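Local coordinates for rhusiopathiae surface protein B (Erysipelothrix rhusiopathiae, PDB 3V10) that probably binds collagen as a cell-wall-attached adhesin, this chain being its collagen-binding region of immunoglobulin-like domains, at residues A230-F233 and N234-Y237; Y285-E288 and S289-V293; Q12-V15 and N16-L20; P56-D59 and E60-L63; T172-T175 and E176-G179. All coordinates share one frame; numbering follows the deposited sequence.

Contact 1 of 5, residues A230-F233 and N234-Y237; sequences AEAF and NKEY
The Phe233 ring has the carbonyl carbon of Tyr237 over one face, offset toward the rim, while the amide of Asn234 comes to its edge. There Asn234 OD1 lies in the ring plane, 3.8 Å from Phe233 CD2, and the amide and ring planes stand 68° apart. Tyr237 touches this ring through its CB, 3.7 Å from Phe233 CE1, and its own ring meets the carbonyl oxygen of Phe233 at the edge. Phe233 carries CG anti to the backbone N (chi1 179°), which directs the ring from the helix onto Val217 of strand 208-221. The short helix 230-236 follows strand 224-229 and packs on the sheet of the collagen-binding domain. Its bonding is mixed: Asn234 N reaches four residues back to Ala230 O (2.9 Å), while the stronger bond of Lys235 N goes three back to Ala232 O (3.0 Å), with a weak one to Glu231 O. Phe233 O takes two donors, Glu236 N (3.2 Å) from above the carbonyl plane and Tyr237 N (2.9 Å). Lys235, bent at its last two torsions, folds NZ back to a weak bond with Glu231 O. Asn234 OD1 is bonded to Ile240 N, and Tyr237 OH to Lys226 NZ.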
loop_
_atom_site.group_PDB
_atom_site.type_symbol
_atom_site.label_atom_id
_atom_site.label_comp_id
_atom_site.label_asym_id
_atom_site.label_seq_id
_atom_site.Cartn_x
_atom_site.Cartn_y
_atom_site.Cartn_z
ATOM N N ALA A 230 18.639 3.824 -15.242
ATOM C CA ALA A 230 19.770 3.415 -14.427
ATOM C C ALA A 230 20.997 3.321 -15.321
ATOM O O ALA A 230 22.091 3.712 -14.931
ATOM C CB ALA A 230 19.493 2.064 -13.792
ATOM N N GLU A 231 20.804 2.794 -16.527
ATOM C CA GLU A 231 21.894 2.642 -17.486
ATOM C C GLU A 231 22.548 3.975 -17.843
ATOM O O GLU A 231 23.773 4.074 -17.925
ATOM C CB GLU A 231 21.374 1.972 -18.758
ATOM C CG GLU A 231 20.982 0.506 -18.594
ATOM C CD GLU A 231 19.858 0.274 -17.589
ATOM O OE1 GLU A 231 18.868 1.040 -17.588
ATOM O OE2 GLU A 231 19.961 -0.694 -16.805
ATOM N N ALA A 232 21.727 4.995 -18.067
ATOM C CA ALA A 232 22.231 6.316 -18.408
ATOM C C ALA A 232 22.947 6.901 -17.198
ATOM O O ALA A 232 24.000 7.534 -17.324
ATOM C CB ALA A 232 21.077 7.220 -18.829
ATOM N N PHE A 233 22.364 6.683 -16.023
ATOM C CA PHE A 233 22.941 7.172 -14.777
ATOM C C PHE A 233 24.351 6.614 -14.626
ATOM O O PHE A 233 25.286 7.340 -14.279
ATOM C CB PHE A 233 22.090 6.722 -13.588
ATOM C CG PHE A 233 22.624 7.176 -12.259
ATOM C CD1 PHE A 233 22.322 8.442 -11.769
ATOM C CD2 PHE A 233 23.441 6.341 -11.502
ATOM C CE1 PHE A 233 22.825 8.872 -10.539
ATOM C CE2 PHE A 233 23.950 6.760 -10.271
ATOM C CZ PHE A 233 23.637 8.031 -9.793
ATOM N N ASN A 234 24.496 5.317 -14.890
ATOM C CA ASN A 234 25.788 4.649 -14.779
ATOM C C ASN A 234 26.836 5.179 -15.750
ATOM O O ASN A 234 28.032 4.986 -15.538
ATOM C CB ASN A 234 25.636 3.139 -14.988
ATOM C CG ASN A 234 24.882 2.467 -13.859
ATOM O OD1 ASN A 234 24.780 3.008 -12.761
ATOM N ND2 ASN A 234 24.360 1.275 -14.121
ATOM N N LYS A 235 26.390 5.839 -16.814
ATOM C CA LYS A 235 27.319 6.376 -17.804
ATOM C C LYS A 235 27.663 7.847 -17.601
ATOM O O LYS A 235 28.684 8.319 -18.109
ATOM C CB LYS A 235 26.751 6.201 -19.217
ATOM C CG LYS A 235 26.463 4.762 -19.619
ATOM C CD LYS A 235 26.088 4.662 -21.099
ATOM C CE LYS A 235 24.835 5.464 -21.437
ATOM N NZ LYS A 235 23.630 4.934 -20.746
ATOM N N GLU A 236 26.834 8.570 -16.854
ATOM C CA GLU A 236 27.065 9.998 -16.657
ATOM C C GLU A 236 27.228 10.522 -15.233
ATOM O O GLU A 236 28.074 11.384 -14.987
ATOM C CB GLU A 236 25.934 10.800 -17.308
ATOM C CG GLU A 236 25.774 10.620 -18.805
ATOM C CD GLU A 236 24.633 11.458 -19.355
ATOM O OE1 GLU A 236 23.475 11.249 -18.931
ATOM O OE2 GLU A 236 24.896 12.329 -20.210
ATOM N N TYR A 237 26.431 10.016 -14.297
ATOM C CA TYR A 237 26.475 10.539 -12.932
ATOM C C TYR A 237 27.053 9.690 -11.812
ATOM O O TYR A 237 27.453 10.222 -10.780
ATOM C CB TYR A 237 25.075 10.998 -12.529
ATOM C CG TYR A 237 24.468 11.980 -13.496
ATOM C CD1 TYR A 237 23.841 11.548 -14.668
ATOM C CD2 TYR A 237 24.551 13.352 -13.263
ATOM C CE1 TYR A 237 23.315 12.461 -15.582
ATOM C CE2 TYR A 237 24.029 14.272 -14.172
ATOM C CZ TYR A 237 23.416 13.822 -15.325
ATOM O OH TYR A 237 22.912 14.734 -16.219
#

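Contact 2 of 5, residues Y285-E288 and S289-V293; sequences YKDE and SGNLV
Val293 sits over one face of the Tyr285 ring, crossing it at a slant with both methyls near the phenol end. Its CB is 3.9 Å from the centroid of the Tyr285 ring, a CH-pi contact, and Val293 CG2 reaches Tyr285 CZ at 3.7 Å. Tyr285 CG stands between the backbone N and the carbonyl carbon (chi1 60°), which brings the ring across to its neighbour; Phe166 stacks on the same ring. On the other face of the hairpin the Lys286 chain runs past Leu292, CG to CD1 4.0 Å. Between the strands a type I turn from Asp287 to Gly290 closes through Gly290 N and Asp287 O, and Asp287 N bonds to Asn291 O (2.8 Å): a G1-bulge hairpin, with glycine in the positive-phi position. The Asp287 carboxylate folds over this turn, its plane 81° from the Asn291 amide. Asn291 N meets Asp287 OD1 (2.9 Å) from above the carboxylate plane, and Ser289 N adds a weak bond to the same oxygen. A water donates to Asp287 OD2 (2.6 Å) and accepts from Asn291 ND2 (2.9 Å). With backbone N-H groups at one oxygen and water at the other, the carboxylate is probably stabilised in its charged form.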
loop_
_atom_site.group_PDB
_atom_site.type_symbol
_atom_site.label_atom_id
_atom_site.label_comp_id
_atom_site.label_asym_id
_atom_site.label_seq_id
_atom_site.Cartn_x
_atom_site.Cartn_y
_atom_site.Cartn_z
ATOM N N TYR A 285 28.524 10.439 3.605
ATOM C CA TYR A 285 29.048 11.525 2.787
ATOM C C TYR A 285 29.537 12.618 3.725
ATOM O O TYR A 285 29.298 12.558 4.924
ATOM C CB TYR A 285 27.952 12.107 1.890
ATOM C CG TYR A 285 26.771 12.681 2.647
ATOM C CD1 TYR A 285 25.822 11.846 3.235
ATOM C CD2 TYR A 285 26.621 14.059 2.805
ATOM C CE1 TYR A 285 24.750 12.364 3.964
ATOM C CE2 TYR A 285 25.554 14.589 3.534
ATOM C CZ TYR A 285 24.624 13.735 4.110
ATOM O OH TYR A 285 23.574 14.254 4.840
ATOM N N LYS A 286 30.245 13.599 3.178
ATOM C CA LYS A 286 30.703 14.743 3.964
ATOM C C LYS A 286 29.771 15.869 3.523
ATOM O O LYS A 286 29.621 16.099 2.324
ATOM C CB LYS A 286 32.149 15.105 3.617
ATOM C CG LYS A 286 33.205 14.259 4.316
ATOM C CD LYS A 286 34.599 14.651 3.849
ATOM C CE LYS A 286 35.683 13.786 4.487
ATOM N NZ LYS A 286 36.231 14.375 5.742
ATOM N N ASP A 287 29.125 16.552 4.466
ATOM C CA ASP A 287 28.214 17.628 4.091
ATOM C C ASP A 287 28.966 18.821 3.513
ATOM O O ASP A 287 30.185 18.780 3.355
ATOM C CB ASP A 287 27.342 18.074 5.277
ATOM C CG ASP A 287 28.152 18.494 6.492
ATOM O OD1 ASP A 287 29.269 19.023 6.321
ATOM O OD2 ASP A 287 27.654 18.306 7.625
ATOM N N GLU A 288 28.232 19.878 3.184
ATOM C CA GLU A 288 28.844 21.071 2.600
ATOM C C GLU A 288 29.851 21.743 3.528
ATOM O O GLU A 288 30.702 22.504 3.070
ATOM C CB GLU A 288 27.762 22.073 2.192
ATOM C CG GLU A 288 26.722 22.325 3.265
ATOM C CD GLU A 288 25.747 23.424 2.893
ATOM O OE1 GLU A 288 25.483 23.603 1.688
ATOM O OE2 GLU A 288 25.234 24.100 3.812
ATOM N N SER A 289 29.757 21.458 4.825
ATOM C CA SER A 289 30.683 22.035 5.800
ATOM C C SER A 289 31.939 21.177 5.924
ATOM O O SER A 289 32.886 21.548 6.614
ATOM C CB SER A 289 30.015 22.158 7.170
ATOM O OG SER A 289 28.934 23.069 7.135
ATOM N N GLY A 290 31.933 20.026 5.258
ATOM C CA GLY A 290 33.078 19.131 5.289
ATOM C C GLY A 290 33.042 18.104 6.404
ATOM O O GLY A 290 34.033 17.422 6.664
ATOM N N ASN A 291 31.901 17.989 7.070
ATOM C CA ASN A 291 31.769 17.039 8.165
ATOM C C ASN A 291 31.132 15.739 7.716
ATOM O O ASN A 291 30.157 15.739 6.965
ATOM C CB ASN A 291 30.958 17.666 9.291
ATOM C CG ASN A 291 31.560 18.967 9.764
ATOM O OD1 ASN A 291 32.756 19.035 10.052
ATOM N ND2 ASN A 291 30.743 20.008 9.839
ATOM N N LEU A 292 31.697 14.633 8.187
ATOM C CA LEU A 292 31.209 13.307 7.839
ATOM C C LEU A 292 29.859 13.035 8.486
ATOM O O LEU A 292 29.704 13.171 9.704
ATOM C CB LEU A 292 32.220 12.250 8.291
ATOM C CG LEU A 292 32.072 10.838 7.732
ATOM C CD1 LEU A 292 32.263 10.867 6.222
ATOM C CD2 LEU A 292 33.094 9.926 8.384
ATOM N N VAL A 293 28.885 12.651 7.666
ATOM C CA VAL A 293 27.548 12.355 8.156
ATOM C C VAL A 293 27.387 10.839 8.227
ATOM O O VAL A 293 27.328 10.160 7.199
ATOM C CB VAL A 293 26.476 12.938 7.224
ATOM C CG1 VAL A 293 25.095 12.603 7.745
ATOM C CG2 VAL A 293 26.655 14.446 7.113
HETATM O O HOH W 1 27.845 20.125 9.474
#

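Contact 3 of 5, residues Q12-V15 and N16-L20; sequences QFDV and NPKGL
Asp14 receives both Asn16 and Lys18 where strand 10-16 of the N-terminal immunoglobulin-like domain runs out into a loop turned by a cis peptide before Pro17. The charged interaction is a salt bridge at the long end of the range, Asp14 OD1 to Lys18 NZ 3.5 Å. The lysine chain, extended beyond CG, crosses the Asp14 side chain at about a right angle, and its CE comes nearer than the ammonium, 3.3 Å from Asp14 OD1. Asp14 CG stands anti to the backbone N (chi1 -165°), beside the carbonyl carbon, which carries the carboxylate toward Asn16 and Lys18. Hydrogen bonding uses the other oxygen: Asn16 ND2 gives to Asp14 OD2 at 3.1 Å, a bent bond with an N-H...O angle of 137°. The donor stands above the carboxylate plane, and the two flat groups are turned 81° apart. Asp14 and Asn16, two apart on an extended strand, project to the same side, which places amide and carboxylate as neighbours. Van der Waals contact is made chiefly by Lys18, whose CG rests on the carbonyl oxygen of Val15 at 3.3 Å. Val15 itself faces the interior, against Ile28, Phe30 and Ile149, while backbone bonds tie Asp14 to Asn31 and Asn16 to Glu29 of strand 28-35. A water joins the same pair of residues, accepting from Asn16 ND2 at 2.7 Å and donating to Asp14 O at 3.3 Å.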
loop_
_atom_site.group_PDB
_atom_site.type_symbol
_atom_site.label_atom_id
_atom_site.label_comp_id
_atom_site.label_asym_id
_atom_site.label_seq_id
_atom_site.Cartn_x
_atom_site.Cartn_y
_atom_site.Cartn_z
ATOM N N GLN A 12 -18.779 -9.829 12.893
ATOM C CA GLN A 12 -17.623 -9.036 13.290
ATOM C C GLN A 12 -17.326 -7.945 12.274
ATOM O O GLN A 12 -17.526 -8.133 11.075
ATOM C CB GLN A 12 -16.385 -9.932 13.450
ATOM C CG GLN A 12 -16.468 -10.915 14.616
ATOM C CD GLN A 12 -15.264 -11.835 14.707
ATOM O OE1 GLN A 12 -14.368 -11.794 13.861
ATOM N NE2 GLN A 12 -15.238 -12.675 15.738
ATOM N N PHE A 13 -16.846 -6.805 12.760
ATOM C CA PHE A 13 -16.513 -5.690 11.882
ATOM C C PHE A 13 -15.533 -4.743 12.559
ATOM O O PHE A 13 -15.790 -4.260 13.664
ATOM C CB PHE A 13 -17.780 -4.930 11.485
ATOM C CG PHE A 13 -17.515 -3.699 10.670
ATOM C CD1 PHE A 13 -16.669 -3.751 9.566
ATOM C CD2 PHE A 13 -18.095 -2.481 11.013
ATOM C CE1 PHE A 13 -16.402 -2.607 8.816
ATOM C CE2 PHE A 13 -17.832 -1.327 10.265
ATOM C CZ PHE A 13 -16.983 -1.397 9.167
ATOM N N ASP A 14 -14.414 -4.474 11.896
ATOM C CA ASP A 14 -13.410 -3.586 12.464
ATOM C C ASP A 14 -12.575 -2.885 11.397
ATOM O O ASP A 14 -12.319 -3.440 10.330
ATOM C CB ASP A 14 -12.503 -4.379 13.405
ATOM C CG ASP A 14 -11.679 -3.487 14.305
ATOM O OD1 ASP A 14 -12.232 -2.496 14.829
ATOM O OD2 ASP A 14 -10.483 -3.783 14.497
ATOM N N VAL A 15 -12.160 -1.657 11.692
ATOM C CA VAL A 15 -11.356 -0.869 10.765
ATOM C C VAL A 15 -9.996 -0.512 11.355
ATOM O O VAL A 15 -9.894 -0.080 12.505
ATOM C CB VAL A 15 -12.064 0.450 10.386
ATOM C CG1 VAL A 15 -11.236 1.201 9.348
ATOM C CG2 VAL A 15 -13.459 0.163 9.862
ATOM N N ASN A 16 -8.952 -0.684 10.551
ATOM C CA ASN A 16 -7.591 -0.383 10.974
ATOM C C ASN A 16 -6.844 0.298 9.827
ATOM O O ASN A 16 -7.091 0.013 8.657
ATOM C CB ASN A 16 -6.865 -1.672 11.382
ATOM C CG ASN A 16 -7.405 -2.269 12.676
ATOM O OD1 ASN A 16 -7.181 -1.732 13.762
ATOM N ND2 ASN A 16 -8.124 -3.380 12.563
ATOM N N PRO A 17 -5.938 1.234 10.150
ATOM C CA PRO A 17 -5.614 1.657 11.517
ATOM C C PRO A 17 -6.694 2.572 12.094
ATOM O O PRO A 17 -7.505 3.133 11.360
ATOM C CB PRO A 17 -4.275 2.371 11.343
ATOM C CG PRO A 17 -4.403 2.975 9.968
ATOM C CD PRO A 17 -5.026 1.855 9.172
ATOM N N LYS A 18 -6.715 2.706 13.415
ATOM C CA LYS A 18 -7.689 3.578 14.056
ATOM C C LYS A 18 -7.019 4.914 14.327
ATOM O O LYS A 18 -5.795 5.025 14.257
ATOM C CB LYS A 18 -8.199 2.956 15.357
ATOM C CG LYS A 18 -9.018 1.692 15.141
ATOM C CD LYS A 18 -9.545 1.140 16.454
ATOM C CE LYS A 18 -10.414 -0.088 16.228
ATOM N NZ LYS A 18 -10.875 -0.682 17.515
ATOM N N GLY A 19 -7.818 5.929 14.629
ATOM C CA GLY A 19 -7.259 7.245 14.875
ATOM C C GLY A 19 -7.098 8.022 13.581
ATOM O O GLY A 19 -7.456 7.536 12.504
ATOM N N LEU A 20 -6.555 9.231 13.680
ATOM C CA LEU A 20 -6.358 10.075 12.510
ATOM C C LEU A 20 -5.369 9.449 11.533
ATOM O O LEU A 20 -4.219 9.192 11.881
ATOM C CB LEU A 20 -5.866 11.456 12.943
ATOM C CG LEU A 20 -5.698 12.555 11.893
ATOM C CD1 LEU A 20 -7.021 12.814 11.168
ATOM C CD2 LEU A 20 -5.211 13.821 12.583
HETATM O O HOH W 2 -9.158 -4.225 10.217
#

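Contact 4 of 5, residues P56-D59 and E60-L63; sequences PSND and EVSL
Asn58 OD1 accepts two backbone N-H groups from the residues that follow it, Glu60 N and Val61 N, each at 2.7 Å from that oxygen. Both bonds are fairly straight (155° and 164°), and the donors reach the oxygen from opposite faces of the amide plane. The bond to Glu60 N makes an Asx turn, and with Val61 N on the same atom the side chain stands in for a carbonyl at the bend. Asn58 has CG between its backbone N and carbonyl carbon (chi1 59°), which folds the amide back over the turn. Next outward, the backbone of Asn58 joins in: its N gives to Val61 O at 2.8 Å, while its O takes a water that also bonds to Ser62 OG, 2.6 Å from the water. The chain doubles back in a hairpin-like turn at the start of strand 61-65 in the N-terminal immunoglobulin-like domain, with a single bridge between Ser57 and Ser62. Across that bridge Ser62 OG lies against Ser57 CB (3.1 Å). A further step along, Leu63 N bonds to Pro56 O (3.1 Å), and Leu63 CD2 packs obliquely on Pro56 CG at 3.9 Å. Val61 and Leu63 are buried against Ile151, and Leu63 also against Tyr121 of strand 112-123. The Glu60 chain extends away from the bend to a salt bridge from its OE1 to Lys131, and Gln153 bonds to the same oxygen. Backbone bonds from Glu60 to Ala124 and from Ser62 to Asp122 fix the returning arm to strand 112-123 and its end.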
loop_
_atom_site.group_PDB
_atom_site.type_symbol
_atom_site.label_atom_id
_atom_site.label_comp_id
_atom_site.label_asym_id
_atom_site.label_seq_id
_atom_site.Cartn_x
_atom_site.Cartn_y
_atom_site.Cartn_z
ATOM N N PRO A 56 -16.529 3.987 2.058
ATOM C CA PRO A 56 -16.998 5.365 2.229
ATOM C C PRO A 56 -16.305 6.402 1.358
ATOM O O PRO A 56 -15.232 6.162 0.811
ATOM C CB PRO A 56 -16.760 5.618 3.715
ATOM C CG PRO A 56 -15.461 4.885 3.934
ATOM C CD PRO A 56 -15.654 3.582 3.174
ATOM N N SER A 57 -16.930 7.566 1.238
ATOM C CA SER A 57 -16.353 8.642 0.451
ATOM C C SER A 57 -17.181 9.901 0.615
ATOM O O SER A 57 -18.325 9.842 1.047
ATOM C CB SER A 57 -16.348 8.265 -1.030
ATOM O OG SER A 57 -17.677 8.175 -1.515
ATOM N N ASN A 58 -16.585 11.043 0.299
ATOM C CA ASN A 58 -17.324 12.298 0.314
ATOM C C ASN A 58 -16.909 12.998 -0.969
ATOM O O ASN A 58 -16.441 12.336 -1.890
ATOM C CB ASN A 58 -17.061 13.154 1.574
ATOM C CG ASN A 58 -15.611 13.530 1.767
ATOM O OD1 ASN A 58 -14.870 13.737 0.813
ATOM N ND2 ASN A 58 -15.208 13.660 3.030
ATOM N N ASP A 59 -17.067 14.311 -1.057
ATOM C CA ASP A 59 -16.706 14.999 -2.295
ATOM C C ASP A 59 -15.215 15.153 -2.583
ATOM O O ASP A 59 -14.835 15.428 -3.723
ATOM C CB ASP A 59 -17.387 16.371 -2.344
ATOM C CG ASP A 59 -18.817 16.290 -2.848
ATOM O OD1 ASP A 59 -19.579 15.442 -2.339
ATOM O OD2 ASP A 59 -19.182 17.076 -3.752
ATOM N N GLU A 60 -14.373 14.969 -1.574
ATOM C CA GLU A 60 -12.928 15.113 -1.766
ATOM C C GLU A 60 -12.121 13.848 -1.471
ATOM O O GLU A 60 -11.030 13.662 -2.010
ATOM C CB GLU A 60 -12.397 16.256 -0.893
ATOM C CG GLU A 60 -13.105 17.584 -1.118
ATOM C CD GLU A 60 -12.520 18.710 -0.287
ATOM O OE1 GLU A 60 -12.153 18.468 0.885
ATOM O OE2 GLU A 60 -12.441 19.842 -0.805
ATOM N N VAL A 61 -12.655 12.981 -0.618
ATOM C CA VAL A 61 -11.959 11.751 -0.246
ATOM C C VAL A 61 -12.793 10.503 -0.531
ATOM O O VAL A 61 -13.936 10.392 -0.090
ATOM C CB VAL A 61 -11.591 11.766 1.259
ATOM C CG1 VAL A 61 -10.811 10.502 1.630
ATOM C CG2 VAL A 61 -10.782 12.999 1.577
ATOM N N SER A 62 -12.217 9.567 -1.279
ATOM C CA SER A 62 -12.898 8.322 -1.607
ATOM C C SER A 62 -11.981 7.138 -1.349
ATOM O O SER A 62 -10.802 7.169 -1.695
ATOM C CB SER A 62 -13.337 8.311 -3.081
ATOM O OG SER A 62 -14.402 9.221 -3.314
ATOM N N LEU A 63 -12.521 6.106 -0.711
ATOM C CA LEU A 63 -11.752 4.898 -0.450
ATOM C C LEU A 63 -12.115 3.921 -1.548
ATOM O O LEU A 63 -13.272 3.857 -1.963
ATOM C CB LEU A 63 -12.105 4.297 0.912
ATOM C CG LEU A 63 -11.299 4.838 2.095
ATOM C CD1 LEU A 63 -11.602 6.314 2.286
ATOM C CD2 LEU A 63 -11.651 4.051 3.352
HETATM O O HOH W 3 -14.207 11.785 -3.931
#

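Contact 5 of 5, residues T172-T175 and E176-G179; sequences TFST and EVHG
Ser174 holds OG anti to its own backbone N (chi1 175°), beside the carbonyl carbon, and this turns the hydroxyl forward along the chain to the amides of Glu176 and Val177. Both N-H groups bond to the same oxygen: Glu176 N to Ser174 OG is 3.0 Å with an angle of 151°, and Val177 N to Ser174 OG is again 3.0 Å, at 154°. Two nearly equal bonds hold the hydroxyl oxygen and fix its rotation. Ser174 CB also lies beside the carbonyl oxygen of Val177 at 3.6 Å, and the Glu176 chain passes beside the hydroxyl, its CB 3.8 Å from Ser174 OG. One water sits 2.7 Å from Ser174 OG, in the neighbourhood of the Glu176 carboxylate. A second water spans the base of the loop, donating to Ser174 O and accepting from Gly179 N, each at 3.0 Å. Gly179 has a positive phi, which lets the chain turn into the next strand, and its backbone is bonded to Ala269. The Ser174 side chain also touches Asp180 and Asn182 of strand 180-187. The bond from Ser174 OG to the N-H two residues on defines an ST turn, extended here by the third-residue N-H. It begins the connection between antiparallel strands 167-173 and 180-187 of the collagen-binding domain, where Ser174 and Asp180 are still backbone-bonded.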
loop_
_atom_site.group_PDB
_atom_site.type_symbol
_atom_site.label_atom_id
_atom_site.label_comp_id
_atom_site.label_asym_id
_atom_site.label_seq_id
_atom_site.Cartn_x
_atom_site.Cartn_y
_atom_site.Cartn_z
ATOM N N THR A 172 5.480 2.649 -1.094
ATOM C CA THR A 172 4.057 2.379 -0.994
ATOM C C THR A 172 3.697 1.262 -1.959
ATOM O O THR A 172 4.532 0.816 -2.756
ATOM C CB THR A 172 3.212 3.643 -1.299
ATOM O OG1 THR A 172 1.838 3.380 -0.980
ATOM C CG2 THR A 172 3.330 4.047 -2.770
ATOM N N PHE A 173 2.460 0.796 -1.863
ATOM C CA PHE A 173 1.980 -0.270 -2.720
ATOM C C PHE A 173 1.645 0.291 -4.089
ATOM O O PHE A 173 1.310 1.470 -4.227
ATOM C CB PHE A 173 0.743 -0.928 -2.093
ATOM C CG PHE A 173 -0.332 0.048 -1.703
ATOM C CD1 PHE A 173 -1.249 0.508 -2.645
ATOM C CD2 PHE A 173 -0.413 0.523 -0.396
ATOM C CE1 PHE A 173 -2.232 1.430 -2.291
ATOM C CE2 PHE A 173 -1.391 1.448 -0.032
ATOM C CZ PHE A 173 -2.303 1.903 -0.982
ATOM N N SER A 174 1.758 -0.557 -5.105
ATOM C CA SER A 174 1.438 -0.156 -6.462
ATOM C C SER A 174 -0.045 -0.395 -6.706
ATOM O O SER A 174 -0.631 -1.352 -6.184
ATOM C CB SER A 174 2.243 -0.975 -7.471
ATOM O OG SER A 174 1.860 -0.663 -8.803
ATOM N N THR A 175 -0.652 0.495 -7.480
ATOM C CA THR A 175 -2.057 0.350 -7.840
ATOM C C THR A 175 -2.104 -0.017 -9.324
ATOM O O THR A 175 -3.182 -0.170 -9.903
ATOM C CB THR A 175 -2.855 1.653 -7.617
ATOM O OG1 THR A 175 -2.240 2.722 -8.342
ATOM C CG2 THR A 175 -2.903 2.017 -6.133
ATOM N N GLU A 176 -0.926 -0.167 -9.933
ATOM C CA GLU A 176 -0.835 -0.519 -11.351
ATOM C C GLU A 176 -0.433 -1.984 -11.544
ATOM O O GLU A 176 -0.792 -2.611 -12.534
ATOM C CB GLU A 176 0.142 0.432 -12.059
ATOM C CG GLU A 176 1.422 -0.189 -12.615
ATOM C CD GLU A 176 2.394 0.892 -13.097
ATOM O OE1 GLU A 176 2.078 1.554 -14.107
ATOM O OE2 GLU A 176 3.460 1.136 -12.476
ATOM N N VAL A 177 0.306 -2.536 -10.588
ATOM C CA VAL A 177 0.719 -3.936 -10.654
ATOM C C VAL A 177 0.444 -4.560 -9.292
ATOM O O VAL A 177 1.133 -4.261 -8.315
ATOM C CB VAL A 177 2.226 -4.081 -10.978
ATOM C CG1 VAL A 177 2.558 -5.534 -11.192
ATOM C CG2 VAL A 177 2.582 -3.259 -12.207
ATOM N N HIS A 178 -0.573 -5.414 -9.231
ATOM C CA HIS A 178 -0.953 -6.054 -7.978
ATOM C C HIS A 178 0.157 -6.912 -7.384
ATOM O O HIS A 178 0.661 -7.841 -8.022
ATOM C CB HIS A 178 -2.217 -6.903 -8.174
ATOM C CG HIS A 178 -2.722 -7.525 -6.909
ATOM N ND1 HIS A 178 -2.994 -6.787 -5.777
ATOM C CD2 HIS A 178 -3.022 -8.809 -6.600
ATOM C CE1 HIS A 178 -3.442 -7.587 -4.826
ATOM N NE2 HIS A 178 -3.468 -8.820 -5.300
ATOM N N GLY A 179 0.531 -6.589 -6.147
ATOM C CA GLY A 179 1.575 -7.331 -5.471
ATOM C C GLY A 179 2.915 -6.619 -5.507
ATOM O O GLY A 179 3.868 -7.041 -4.850
HETATM O O HOH W 4 4.163 -0.544 -10.243
HETATM O O HOH W 5 0.311 -3.879 -4.860
#

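How the contacts relate
Contacts 1, 2 and 5 belong to the collagen-binding domain, contact 4 to the N-terminal Ig-like domain, and contacts 3 and 4 reach the same sheet with centres about 17 Å apart. Contact 5 lies nearest the middle of the chain, its centre about 7 Å from the chain's centre; those of contacts 1 and 2 lie about 30 and 35 Å away. Contacts 2 and 3 are at the surface, the others partly buried. Contacts 2, 4 and 5 each fold a turn round one side-chain oxygen that receives backbone amides: a carboxylate, an amide and a hydroxyl respectively. Contact 3 joins side chains by a long salt bridge and a bent hydrogen bond, whereas contact 1 combines helical backbone bonds with apolar contact between Phe233 and the CB of Tyr237.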